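PDB 3T6Q: CD180 antigen from Mus musculus, which may cooperate with MD-1 and TLR4 in the innate immune response of B cells to bacterial lipopolysaccharide, leading to NF-kappa-B activation. Local coordinates for residues L430-S435 and Q452-Q457; L481-C486 and V505-N510. All coordinates share one frame; numbering follows the deposited sequence.

Contact 1: L430-S435 and Q452-Q457; sequences LNLSHS and QHLNLQ. With NAG (2-acetamido-2-deoxy-beta-D-glucopyranose), chain F.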
ATOM      1  N   LEU A 430     -34.638 -22.199  29.467  1.00 15.33           N
ATOM      2  CA  LEU A 430     -34.746 -21.139  30.477  1.00 17.45           C
ATOM      3  C   LEU A 430     -33.338 -20.882  31.034  1.00 17.53           C
ATOM      4  O   LEU A 430     -32.705 -21.816  31.570  1.00 17.05           O
ATOM      5  CB  LEU A 430     -35.721 -21.564  31.595  1.00 14.94           C
ATOM      6  CG  LEU A 430     -35.922 -20.652  32.799  1.00 18.36           C
ATOM      7  CD1 LEU A 430     -36.341 -19.229  32.384  1.00 16.87           C
ATOM      8  CD2 LEU A 430     -36.976 -21.248  33.735  1.00 20.58           C
ATOM      9  N   ASN A 431     -32.837 -19.648  30.876  1.00 14.92           N
ATOM     10  CA  ASN A 431     -31.490 -19.346  31.343  1.00 14.17           C
ATOM     11  C   ASN A 431     -31.634 -18.375  32.519  1.00 15.05           C
ATOM     12  O   ASN A 431     -32.069 -17.229  32.335  1.00 15.40           O
ATOM     13  CB  ASN A 431     -30.592 -18.768  30.213  1.00 13.48           C
ATOM     14  CG  ASN A 431     -29.131 -18.619  30.638  1.00 14.60           C
ATOM     15  OD1 ASN A 431     -28.825 -18.633  31.812  1.00 16.30           O
ATOM     16  ND2 ASN A 431     -28.235 -18.458  29.688  1.00 17.28           N
ATOM     17  N   LEU A 432     -31.234 -18.847  33.700  1.00 16.86           N
ATOM     18  CA  LEU A 432     -31.293 -18.072  34.952  1.00 15.45           C
ATOM     19  C   LEU A 432     -29.914 -17.927  35.590  1.00 15.55           C
ATOM     20  O   LEU A 432     -29.792 -17.789  36.826  1.00 16.48           O
ATOM     21  CB  LEU A 432     -32.234 -18.770  35.967  1.00 16.42           C
ATOM     22  CG  LEU A 432     -33.708 -18.917  35.467  1.00 17.78           C
ATOM     23  CD1 LEU A 432     -34.600 -19.713  36.400  1.00 21.29           C
ATOM     24  CD2 LEU A 432     -34.339 -17.542  35.253  1.00 20.33           C
ATOM     25  N   SER A 433     -28.896 -18.008  34.758  1.00 14.90           N
ATOM     26  CA  SER A 433     -27.513 -17.883  35.204  1.00 17.45           C
ATOM     27  C   SER A 433     -27.382 -16.600  36.035  1.00 17.67           C
ATOM     28  O   SER A 433     -27.774 -15.531  35.582  1.00 20.24           O
ATOM     29  CB  SER A 433     -26.610 -17.817  33.986  1.00 17.51           C
ATOM     30  OG  SER A 433     -25.264 -17.721  34.389  1.00 21.41           O
ATOM     31  N   HIS A 434     -26.815 -16.698  37.243  1.00 17.65           N
ATOM     32  CA  HIS A 434     -26.649 -15.503  38.136  1.00 20.59           C
ATOM     33  C   HIS A 434     -27.879 -14.686  38.450  1.00 22.27           C
ATOM     34  O   HIS A 434     -27.769 -13.520  38.792  1.00 25.67           O
ATOM     35  CB  HIS A 434     -25.503 -14.622  37.600  1.00 20.93           C
ATOM     36  CG  HIS A 434     -24.221 -15.374  37.462  1.00 22.88           C
ATOM     37  ND1 HIS A 434     -23.214 -15.282  38.376  1.00 31.82           N
ATOM     38  CD2 HIS A 434     -23.795 -16.259  36.499  1.00 25.19           C
ATOM     39  CE1 HIS A 434     -22.201 -16.074  37.998  1.00 23.54           C
ATOM     40  NE2 HIS A 434     -22.552 -16.674  36.849  1.00 28.64           N
ATOM     41  N   SER A 435     -29.079 -15.282  38.400  1.00 20.62           N
ATOM     42  CA  SER A 435     -30.309 -14.560  38.724  1.00 20.33           C
ATOM     43  C   SER A 435     -30.473 -14.500  40.270  1.00 23.06           C
ATOM     44  O   SER A 435     -31.313 -13.785  40.796  1.00 21.87           O
ATOM     45  CB  SER A 435     -31.520 -15.251  38.068  1.00 21.89           C
ATOM     46  OG  SER A 435     -31.507 -15.051  36.638  1.00 22.48           O
ATOM     47  N   GLN A 452     -36.793 -28.375  28.749  1.00 17.01           N
ATOM     48  CA  GLN A 452     -35.704 -29.293  28.384  1.00 20.32           C
ATOM     49  C   GLN A 452     -34.325 -28.857  28.867  1.00 19.83           C
ATOM     50  O   GLN A 452     -33.440 -29.696  29.042  1.00 20.01           O
ATOM     51  CB  GLN A 452     -35.597 -29.414  26.863  1.00 23.64           C
ATOM     52  CG  GLN A 452     -36.812 -30.064  26.190  1.00 27.69           C
ATOM     53  CD  GLN A 452     -36.637 -30.078  24.683  1.00 32.02           C
ATOM     54  OE1 GLN A 452     -35.543 -29.824  24.170  1.00 38.59           O
ATOM     55  NE2 GLN A 452     -37.709 -30.314  23.968  1.00 36.35           N
ATOM     56  N   HIS A 453     -34.155 -27.554  29.086  1.00 18.94           N
ATOM     57  CA  HIS A 453     -32.810 -26.973  29.236  1.00 16.31           C
ATOM     58  C   HIS A 453     -32.908 -25.872  30.274  1.00 18.62           C
ATOM     59  O   HIS A 453     -33.652 -24.888  30.101  1.00 17.84           O
ATOM     60  CB  HIS A 453     -32.330 -26.464  27.869  1.00 17.02           C
ATOM     61  CG  HIS A 453     -30.930 -25.926  27.821  1.00 18.91           C
ATOM     62  ND1 HIS A 453     -30.279 -25.716  26.650  1.00 19.84           N
ATOM     63  CD2 HIS A 453     -30.080 -25.458  28.830  1.00 21.06           C
ATOM     64  CE1 HIS A 453     -29.070 -25.180  26.891  1.00 22.26           C
ATOM     65  NE2 HIS A 453     -28.946 -25.006  28.222  1.00 23.34           N
ATOM     66  N   LEU A 454     -32.192 -26.041  31.395  1.00 16.46           N
ATOM     67  CA  LEU A 454     -32.264 -25.047  32.478  1.00 16.58           C
ATOM     68  C   LEU A 454     -30.867 -24.685  32.903  1.00 18.79           C
ATOM     69  O   LEU A 454     -30.088 -25.581  33.319  1.00 17.70           O
ATOM     70  CB  LEU A 454     -33.027 -25.595  33.681  1.00 16.90           C
ATOM     71  CG  LEU A 454     -33.153 -24.748  34.947  1.00 19.47           C
ATOM     72  CD1 LEU A 454     -33.934 -23.469  34.621  1.00 17.45           C
ATOM     73  CD2 LEU A 454     -33.827 -25.556  36.048  1.00 20.11           C
ATOM     74  N   ASN A 455     -30.511 -23.397  32.779  1.00 18.04           N
ATOM     75  CA  ASN A 455     -29.166 -23.008  33.178  1.00 17.66           C
ATOM     76  C   ASN A 455     -29.310 -22.266  34.486  1.00 20.42           C
ATOM     77  O   ASN A 455     -29.945 -21.197  34.542  1.00 16.44           O
ATOM     78  CB  ASN A 455     -28.484 -22.129  32.092  1.00 16.77           C
ATOM     79  CG  ASN A 455     -27.034 -21.757  32.416  1.00 18.18           C
ATOM     80  OD1 ASN A 455     -26.219 -21.685  31.512  1.00 21.23           O
ATOM     81  ND2 ASN A 455     -26.722 -21.466  33.662  1.00 14.55           N
ATOM     82  N   LEU A 456     -28.710 -22.825  35.543  1.00 17.15           N
ATOM     83  CA  LEU A 456     -28.704 -22.169  36.844  1.00 15.75           C
ATOM     84  C   LEU A 456     -27.316 -21.922  37.376  1.00 19.15           C
ATOM     85  O   LEU A 456     -27.099 -21.923  38.608  1.00 20.66           O
ATOM     86  CB  LEU A 456     -29.450 -23.030  37.850  1.00 18.78           C
ATOM     87  CG  LEU A 456     -30.939 -23.261  37.637  1.00 21.23           C
ATOM     88  CD1 LEU A 456     -31.436 -24.215  38.684  1.00 21.51           C
ATOM     89  CD2 LEU A 456     -31.706 -21.943  37.710  1.00 21.24           C
ATOM     90  N   GLN A 457     -26.356 -21.684  36.487  1.00 19.67           N
ATOM     91  CA  GLN A 457     -25.029 -21.356  36.931  1.00 20.68           C
ATOM     92  C   GLN A 457     -25.081 -20.148  37.865  1.00 23.39           C
ATOM     93  O   GLN A 457     -25.803 -19.176  37.595  1.00 19.74           O
ATOM     94  CB  GLN A 457     -24.159 -21.046  35.716  1.00 21.66           C
ATOM     95  CG  GLN A 457     -22.713 -20.819  36.058  1.00 32.72           C
ATOM     96  CD  GLN A 457     -21.862 -20.439  34.866  1.00 36.43           C
ATOM     97  OE1 GLN A 457     -21.268 -19.366  34.839  1.00 48.67           O
ATOM     98  NE2 GLN A 457     -21.776 -21.321  33.897  1.00 42.18           N
TER
HETATM   99  C1  NAG F   1     -28.549 -18.476  28.290  1.00 17.50           C
HETATM  100  C2  NAG F   1     -27.534 -17.739  27.402  1.00 19.29           C
HETATM  101  C3  NAG F   1     -27.936 -17.967  25.928  1.00 18.97           C
HETATM  102  C4  NAG F   1     -28.087 -19.469  25.578  1.00 20.06           C
HETATM  103  C5  NAG F   1     -28.987 -20.164  26.608  1.00 19.13           C
HETATM  104  C6  NAG F   1     -29.035 -21.684  26.420  1.00 20.24           C
HETATM  105  C7  NAG F   1     -26.447 -15.639  28.132  1.00 20.70           C
HETATM  106  C8  NAG F   1     -26.596 -14.154  28.434  1.00 16.63           C
HETATM  107  N2  NAG F   1     -27.532 -16.296  27.738  1.00 17.93           N
HETATM  108  O3  NAG F   1     -26.935 -17.390  25.078  1.00 17.46           O
HETATM  109  O4  NAG F   1     -28.793 -19.611  24.334  1.00 21.96           O
HETATM  110  O5  NAG F   1     -28.563 -19.876  27.940  1.00 18.49           O
HETATM  111  O6  NAG F   1     -27.723 -22.213  26.455  1.00 21.57           O
HETATM  112  O7  NAG F   1     -25.355 -16.190  28.247  1.00 21.66           O
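Leu430 straddles Leu454: its N donates to His453 O (2.9 Å) and its O accepts from Asn455 N, the pattern of a parallel bridge, and the end-to-end directions of 430-434 and 453-457 differ by only 1°. On the leucine face its CD2 lies 3.9 Å from Leu454 CD1, the two side chains side by side and pointing the same way. Asn431 turns to the other face. With CG anti to the backbone N (chi1 -172°), its ND2 is bonded to C1 of an N-linked glycan, while OD1 accepts in its carbonyl plane from Ser433 N at 3.0 Å, closing an Asx turn. The amide of Asn431 is thus held at both ends, and Asn455 CB packs 3.5 Å from its OD1. The C6 arm of the sugar reaches toward the His453 side chain, O6 coming 3.3 Å from CE1. Leu432 N then bonds to Asn455 O, and its CB meets Leu456 CD2 at 3.7 Å on the buried side. Ser433 brings its CA-H to Gln457 O, an acceptor shared with His434 N (2.7 Å). The His434 ring has Gln457 OE1 near its plane at the edge, and Phe409 stacks on the ring. Backbone pairing over inward leucines, repeated between LRR 15 and LRR 16, is the signature of the leucine-rich-repeat solenoid of Toll-like receptors.

Contact 2: L481-C486 and V505-N510; sequences LVLSFC and VDLSHN
Leu481 pairs with Val505 and Val482 with Asp506 in parallel register, CA atoms 5.1 and 4.8 Å apart respectively. Asp506 N donates almost straight to Leu481 O (173° at the hydrogen), and Leu483 N answers by donating to Asp506 O. Past the strands the two chains stay together: Phe485 N donates to Ser508 O, with a weak second bond to His509 O.

Asn510 spans the segments with both ends of its amide. Its ND2 gives one bond across to Leu483 O (3.0 Å), close to the amide plane, and another back to Leu507 O, approached from above that carbonyl's plane; OD1 accepts from Cys486 N at 2.9 Å. This buried amide therefore satisfies backbone groups of both segments. Alongside, Leu483 CB rests against Leu507 CD2 on the interior side. On the opposite side, Asp506 CG is anti to the backbone N (chi1 -176°), which brings OD1 to Ser508 N in an Asx turn; OD1 also accepts from Ser508 OG (2.6 Å) through its syn lone pair, which fixes the carboxylate's rotation. A water joins OD2 of Asp506 to Ser484 OG. At the far end the Phe485 and His509 rings form an offset stack, planes 8° apart and centroids 4.4 Å apart. The offset places His509 CB over the centre of the phenyl face, a CH-pi contact, while Phe485 CZ sits 3.3 Å from His509 CG over the imidazole.

LRR 17 and LRR 18 thus lay parallel strands side by side, Leu483 and Leu507 packed inside and Asn510 bonding turn backbone as the asparagine of a leucine-rich repeat does. On the other edge of strand 480-482, Val482 is backbone-bonded to Leu454 and Leu456, while Val505 bonds to Tyr527. Leu528 of strand 527-529 touches Leu507.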
ATOM      1  N   LEU A 481     -29.118 -29.645  32.525  1.00 18.87           N
ATOM      2  CA  LEU A 481     -29.122 -28.963  33.806  1.00 19.02           C
ATOM      3  C   LEU A 481     -27.706 -28.466  34.071  1.00 19.19           C
ATOM      4  O   LEU A 481     -26.734 -29.264  34.093  1.00 16.50           O
ATOM      5  CB  LEU A 481     -29.597 -29.902  34.929  1.00 19.79           C
ATOM      6  CG  LEU A 481     -29.596 -29.408  36.387  1.00 21.51           C
ATOM      7  CD1 LEU A 481     -30.469 -28.131  36.506  1.00 21.92           C
ATOM      8  CD2 LEU A 481     -30.116 -30.542  37.298  1.00 20.65           C
ATOM      9  N   VAL A 482     -27.579 -27.148  34.249  1.00 18.10           N
ATOM     10  CA  VAL A 482     -26.252 -26.521  34.500  1.00 18.81           C
ATOM     11  C   VAL A 482     -26.339 -25.963  35.922  1.00 19.33           C
ATOM     12  O   VAL A 482     -27.154 -25.070  36.215  1.00 18.89           O
ATOM     13  CB  VAL A 482     -25.934 -25.361  33.517  1.00 22.81           C
ATOM     14  CG1 VAL A 482     -24.559 -24.738  33.820  1.00 19.41           C
ATOM     15  CG2 VAL A 482     -26.001 -25.850  32.089  1.00 18.58           C
ATOM     16  N   LEU A 483     -25.516 -26.534  36.805  1.00 18.62           N
ATOM     17  CA  LEU A 483     -25.439 -26.129  38.192  1.00 19.99           C
ATOM     18  C   LEU A 483     -24.022 -25.803  38.578  1.00 20.33           C
ATOM     19  O   LEU A 483     -23.629 -25.986  39.731  1.00 20.76           O
ATOM     20  CB  LEU A 483     -25.980 -27.252  39.104  1.00 17.82           C
ATOM     21  CG  LEU A 483     -27.502 -27.462  39.110  1.00 21.39           C
ATOM     22  CD1 LEU A 483     -27.841 -28.720  39.906  1.00 20.77           C
ATOM     23  CD2 LEU A 483     -28.234 -26.280  39.731  1.00 23.15           C
ATOM     24  N   SER A 484     -23.258 -25.296  37.626  1.00 17.74           N
ATOM     25  CA  SER A 484     -21.868 -24.995  37.897  1.00 21.62           C
ATOM     26  C   SER A 484     -21.757 -23.673  38.693  1.00 21.13           C
ATOM     27  O   SER A 484     -22.684 -22.876  38.647  1.00 20.81           O
ATOM     28  CB  SER A 484     -21.085 -24.955  36.590  1.00 18.70           C
ATOM     29  OG  SER A 484     -21.721 -24.057  35.677  1.00 24.32           O
ATOM     30  N   PHE A 485     -20.659 -23.457  39.440  1.00 21.38           N
ATOM     31  CA  PHE A 485     -20.541 -22.217  40.272  1.00 21.47           C
ATOM     32  C   PHE A 485     -21.710 -21.912  41.174  1.00 22.88           C
ATOM     33  O   PHE A 485     -22.150 -20.742  41.297  1.00 23.93           O
ATOM     34  CB  PHE A 485     -20.333 -21.001  39.338  1.00 22.70           C
ATOM     35  CG  PHE A 485     -19.086 -21.100  38.512  1.00 24.62           C
ATOM     36  CD1 PHE A 485     -17.843 -20.698  39.039  1.00 28.56           C
ATOM     37  CD2 PHE A 485     -19.124 -21.640  37.235  1.00 25.21           C
ATOM     38  CE1 PHE A 485     -16.685 -20.830  38.280  1.00 25.44           C
ATOM     39  CE2 PHE A 485     -17.982 -21.750  36.480  1.00 26.31           C
ATOM     40  CZ  PHE A 485     -16.762 -21.347  36.994  1.00 24.62           C
ATOM     41  N   CYS A 486     -22.282 -22.937  41.780  1.00 19.03           N
ATOM     42  CA  CYS A 486     -23.419 -22.748  42.661  1.00 19.58           C
ATOM     43  C   CYS A 486     -23.036 -22.858  44.162  1.00 19.03           C
ATOM     44  O   CYS A 486     -23.922 -23.061  44.997  1.00 22.18           O
ATOM     45  CB  CYS A 486     -24.540 -23.754  42.318  1.00 23.16           C
ATOM     46  SG  CYS A 486     -25.415 -23.229  40.794  1.00 23.95           S
ATOM     47  N   VAL A 505     -25.462 -33.127  32.613  1.00 20.18           N
ATOM     48  CA  VAL A 505     -25.499 -32.565  33.969  1.00 18.19           C
ATOM     49  C   VAL A 505     -24.158 -31.956  34.229  1.00 18.26           C
ATOM     50  O   VAL A 505     -23.147 -32.671  34.260  1.00 20.49           O
ATOM     51  CB  VAL A 505     -25.846 -33.632  35.022  1.00 18.84           C
ATOM     52  CG1 VAL A 505     -25.966 -32.967  36.398  1.00 21.37           C
ATOM     53  CG2 VAL A 505     -27.181 -34.312  34.614  1.00 21.79           C
ATOM     54  N   ASP A 506     -24.134 -30.620  34.314  1.00 16.27           N
ATOM     55  CA  ASP A 506     -22.890 -29.918  34.583  1.00 20.03           C
ATOM     56  C   ASP A 506     -22.890 -29.494  36.074  1.00 19.64           C
ATOM     57  O   ASP A 506     -23.701 -28.644  36.505  1.00 17.17           O
ATOM     58  CB  ASP A 506     -22.824 -28.719  33.632  1.00 21.86           C
ATOM     59  CG  ASP A 506     -21.538 -27.954  33.737  1.00 28.05           C
ATOM     60  OD1 ASP A 506     -20.726 -28.146  34.671  1.00 22.02           O
ATOM     61  OD2 ASP A 506     -21.333 -27.140  32.849  1.00 25.88           O
ATOM     62  N   LEU A 507     -22.011 -30.139  36.863  1.00 18.78           N
ATOM     63  CA  LEU A 507     -21.871 -29.819  38.256  1.00 17.76           C
ATOM     64  C   LEU A 507     -20.478 -29.266  38.511  1.00 18.58           C
ATOM     65  O   LEU A 507     -20.015 -29.340  39.633  1.00 21.06           O
ATOM     66  CB  LEU A 507     -22.070 -31.067  39.156  1.00 18.83           C
ATOM     67  CG  LEU A 507     -23.420 -31.785  38.987  1.00 21.98           C
ATOM     68  CD1 LEU A 507     -23.460 -33.140  39.715  1.00 20.84           C
ATOM     69  CD2 LEU A 507     -24.569 -30.941  39.472  1.00 21.71           C
ATOM     70  N   SER A 508     -19.836 -28.700  37.485  1.00 19.48           N
ATOM     71  CA  SER A 508     -18.447 -28.309  37.620  1.00 19.73           C
ATOM     72  C   SER A 508     -18.297 -27.045  38.501  1.00 21.60           C
ATOM     73  O   SER A 508     -19.271 -26.332  38.727  1.00 20.06           O
ATOM     74  CB  SER A 508     -17.837 -28.063  36.245  1.00 18.68           C
ATOM     75  OG  SER A 508     -18.514 -27.041  35.517  1.00 21.59           O
ATOM     76  N   HIS A 509     -17.080 -26.803  39.009  1.00 20.60           N
ATOM     77  CA  HIS A 509     -16.792 -25.611  39.834  1.00 23.45           C
ATOM     78  C   HIS A 509     -17.675 -25.483  41.015  1.00 22.15           C
ATOM     79  O   HIS A 509     -18.318 -24.443  41.213  1.00 21.93           O
ATOM     80  CB  HIS A 509     -16.800 -24.336  38.993  1.00 22.34           C
ATOM     81  CG  HIS A 509     -15.836 -24.401  37.841  1.00 21.49           C
ATOM     82  ND1 HIS A 509     -14.539 -23.993  37.952  1.00 24.54           N
ATOM     83  CD2 HIS A 509     -15.987 -24.897  36.544  1.00 21.34           C
ATOM     84  CE1 HIS A 509     -13.908 -24.204  36.780  1.00 22.11           C
ATOM     85  NE2 HIS A 509     -14.793 -24.774  35.923  1.00 26.82           N
ATOM     86  N   ASN A 510     -17.737 -26.567  41.794  1.00 21.42           N
ATOM     87  CA  ASN A 510     -18.349 -26.567  43.098  1.00 20.11           C
ATOM     88  C   ASN A 510     -17.357 -27.135  44.153  1.00 18.34           C
ATOM     89  O   ASN A 510     -16.142 -27.146  43.917  1.00 20.48           O
ATOM     90  CB  ASN A 510     -19.694 -27.308  43.099  1.00 19.48           C
ATOM     91  CG  ASN A 510     -20.786 -26.518  42.372  1.00 21.08           C
ATOM     92  OD1 ASN A 510     -21.172 -25.417  42.786  1.00 19.53           O
ATOM     93  ND2 ASN A 510     -21.278 -27.072  41.274  1.00 18.51           N
TER
HETATM   94  O   HOH W   1     -20.882 -24.463  33.391  1.00 36.72           O

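In the fold
Contact 1 and contact 2 follow one another along the chain, the first joining LRR 15 to LRR 16 and the second LRR 17 to LRR 18, with centres about 11 Å apart. Strands 453-455 and 480-482 are neighbours, so four consecutive parallel strands run from 429-431 to 504-506. The seam between the contacts is probably hydrogen-bonded in the same way: Leu456 N lies 2.8 Å from Val482 O, and Val482 N lies 3.1 Å from Leu454 O. Both contacts lie on the same side of the chain's centre. Together they sample the stepwise stacking of repeats that builds the extracellular solenoid, with the Asn431 glycan carried by contact 1.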